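Local coordinates for protein VirX1 (Cyanophage Syn10, PDB 6QGM) that iodinates diverse substrates as a viral halogenase, probably flavin-dependent, of the tryptophan halogenase family, at residues B[273-278]-B[410-415]. Residues are numbered along the deposited sequence; the frame is centred on the assembly and turned at random.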
loop_
_atom_site.group_PDB
_atom_site.type_symbol
_atom_site.label_atom_id
_atom_site.label_comp_id
_atom_site.label_asym_id
_atom_site.label_seq_id
_atom_site.Cartn_x
_atom_site.Cartn_y
_atom_site.Cartn_z
ATOM N N CYS B 273 13.033 -18.128 -27.043
ATOM C CA CYS B 273 12.168 -19.025 -26.246
ATOM C C CYS B 273 11.021 -19.470 -27.143
ATOM O O CYS B 273 10.177 -18.645 -27.486
ATOM C CB CYS B 273 11.682 -18.298 -25.001
ATOM S SG CYS B 273 13.042 -17.582 -24.040
ATOM N N HIS B 274 11.052 -20.730 -27.547
ATOM C CA HIS B 274 10.094 -21.346 -28.493
ATOM C C HIS B 274 9.081 -22.179 -27.704
ATOM O O HIS B 274 9.482 -23.220 -27.167
ATOM C CB HIS B 274 10.840 -22.205 -29.508
ATOM C CG HIS B 274 9.955 -22.681 -30.597
ATOM N ND1 HIS B 274 10.009 -22.153 -31.845
ATOM C CD2 HIS B 274 8.980 -23.611 -30.614
ATOM C CE1 HIS B 274 9.128 -22.757 -32.620
ATOM N NE2 HIS B 274 8.472 -23.638 -31.881
ATOM N N ALA B 275 7.820 -21.748 -27.631
ATOM C CA ALA B 275 6.757 -22.481 -26.911
ATOM C C ALA B 275 6.448 -23.774 -27.670
ATOM O O ALA B 275 6.253 -23.706 -28.906
ATOM C CB ALA B 275 5.537 -21.629 -26.759
ATOM N N MET B 276 6.424 -24.895 -26.946
ATOM C CA MET B 276 6.200 -26.272 -27.467
ATOM C C MET B 276 4.852 -26.783 -26.952
ATOM O O MET B 276 4.083 -25.950 -26.427
ATOM C CB MET B 276 7.324 -27.201 -27.005
ATOM C CG MET B 276 8.697 -26.679 -27.355
ATOM S SD MET B 276 9.224 -27.241 -28.955
ATOM C CE MET B 276 9.724 -28.921 -28.560
ATOM N N LYS B 277 4.565 -28.082 -27.088
ATOM C CA LYS B 277 3.238 -28.659 -26.724
ATOM C C LYS B 277 3.066 -28.685 -25.198
ATOM O O LYS B 277 1.926 -28.476 -24.752
ATOM C CB LYS B 277 3.048 -30.048 -27.350
ATOM C CG LYS B 277 2.858 -30.036 -28.862
ATOM C CD LYS B 277 2.972 -31.383 -29.525
ATOM C CE LYS B 277 2.194 -31.435 -30.827
ATOM N NZ LYS B 277 2.435 -32.698 -31.563
ATOM N N ASN B 278 4.153 -28.901 -24.444
ATOM C CA ASN B 278 4.129 -29.135 -22.974
ATOM C C ASN B 278 5.169 -28.271 -22.260
ATOM O O ASN B 278 5.539 -28.635 -21.131
ATOM C CB ASN B 278 4.350 -30.614 -22.629
ATOM C CG ASN B 278 3.444 -31.521 -23.422
ATOM O OD1 ASN B 278 2.259 -31.646 -23.125
ATOM N ND2 ASN B 278 3.996 -32.129 -24.452
ATOM N N SER B 410 -1.425 -16.231 -22.752
ATOM C CA SER B 410 -1.298 -16.854 -24.093
ATOM C C SER B 410 -2.690 -17.119 -24.668
ATOM O O SER B 410 -3.652 -17.272 -23.873
ATOM C CB SER B 410 -0.491 -18.109 -24.053
ATOM O OG SER B 410 -0.502 -18.744 -25.323
ATOM N N MET B 411 -2.789 -17.173 -26.000
ATOM C CA MET B 411 -4.032 -17.563 -26.717
ATOM C C MET B 411 -4.069 -19.085 -26.896
ATOM O O MET B 411 -5.153 -19.605 -27.219
ATOM C CB MET B 411 -4.142 -16.880 -28.081
ATOM C CG MET B 411 -4.204 -15.378 -27.950
ATOM S SD MET B 411 -4.570 -14.535 -29.505
ATOM C CE MET B 411 -6.264 -15.060 -29.756
ATOM N N ARG B 412 -2.948 -19.778 -26.667
ATOM C CA ARG B 412 -2.811 -21.233 -26.939
ATOM C C ARG B 412 -3.751 -22.044 -26.042
ATOM O O ARG B 412 -3.712 -21.899 -24.807
ATOM C CB ARG B 412 -1.365 -21.677 -26.744
ATOM C CG ARG B 412 -0.427 -21.045 -27.755
ATOM C CD ARG B 412 0.936 -21.685 -27.724
ATOM N NE ARG B 412 0.855 -23.100 -28.066
ATOM C CZ ARG B 412 1.881 -23.863 -28.365
ATOM N NH1 ARG B 412 3.095 -23.361 -28.385
ATOM N NH2 ARG B 412 1.681 -25.131 -28.643
ATOM N N THR B 413 -4.577 -22.882 -26.666
ATOM C CA THR B 413 -5.413 -23.916 -26.021
ATOM C C THR B 413 -5.337 -25.189 -26.861
ATOM O O THR B 413 -6.250 -26.001 -26.762
ATOM C CB THR B 413 -6.846 -23.401 -25.871
ATOM O OG1 THR B 413 -7.359 -23.201 -27.181
ATOM C CG2 THR B 413 -6.952 -22.092 -25.133
ATOM N N ASP B 414 -4.258 -25.381 -27.612
ATOM C CA ASP B 414 -4.152 -26.435 -28.659
ATOM C C ASP B 414 -3.713 -27.778 -28.039
ATOM O O ASP B 414 -3.873 -28.807 -28.705
ATOM C CB ASP B 414 -3.226 -25.988 -29.794
ATOM C CG ASP B 414 -1.906 -25.445 -29.304
ATOM O OD1 ASP B 414 -0.940 -26.191 -29.331
ATOM O OD2 ASP B 414 -1.868 -24.293 -28.894
ATOM N N THR B 415 -3.178 -27.781 -26.820
ATOM C CA THR B 415 -2.826 -29.009 -26.074
ATOM C C THR B 415 -3.400 -28.913 -24.670
ATOM O O THR B 415 -3.787 -27.826 -24.229
ATOM C CB THR B 415 -1.314 -29.217 -26.021
ATOM O OG1 THR B 415 -0.733 -28.187 -25.229
ATOM C CG2 THR B 415 -0.674 -29.201 -27.389
#
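R412 reaches across to the backbone of A275 and M276 with the end of its guanidinium. The chain leaves with CG anti to its own carbonyl carbon, bends at chi3 (62°) and brings R412 NH1 to 3.2 Å from A275 O, which lies at the edge of the group and near its plane. M276 O sits obliquely, 3.4 Å from R412 NH2. The methyl CB of A275 touches R412 NH1 as well. D414 fixes the rotation of the guanidinium from within the same loop: R412 meets it side-on in a salt bridge, each carboxylate oxygen using its syn lone pair close to the guanidinium plane. R412 NE gives to D414 OD2 at 3.1 Å. R412 NH2 gives to D414 OD1 at 2.9 Å. R412 NH1 hydrogen-bonds to the backbone O of N83, and W418 adds a cation-pi contact. The turn of the hairpin formed by antiparallel strands 270-275 and 279-285, in the seven-stranded mixed sheet, here meets the loop between helices 382-408 and 416-424. That loop is shaped by an ST turn, in which S410 OG accepts from R412 N at 3.0 Å. T415, the N-cap, puts OG1 in the crowded position between its backbone N and carbonyl carbon (chi1 67°). T415 OG1 both caps a backbone N of helix 416-424 and donates to K277 O at 2.7 Å, in the carbonyl plane with a C=O...OG1 angle of 149°, tying turn to helix start. T415 CG2 packs on K277 CB at 3.8 Å, the side chains crossing at about a right angle, and the extended lysine chain then runs away from the loop. S410 O is hydrogen-bonded to Y379 OH of a second subunit.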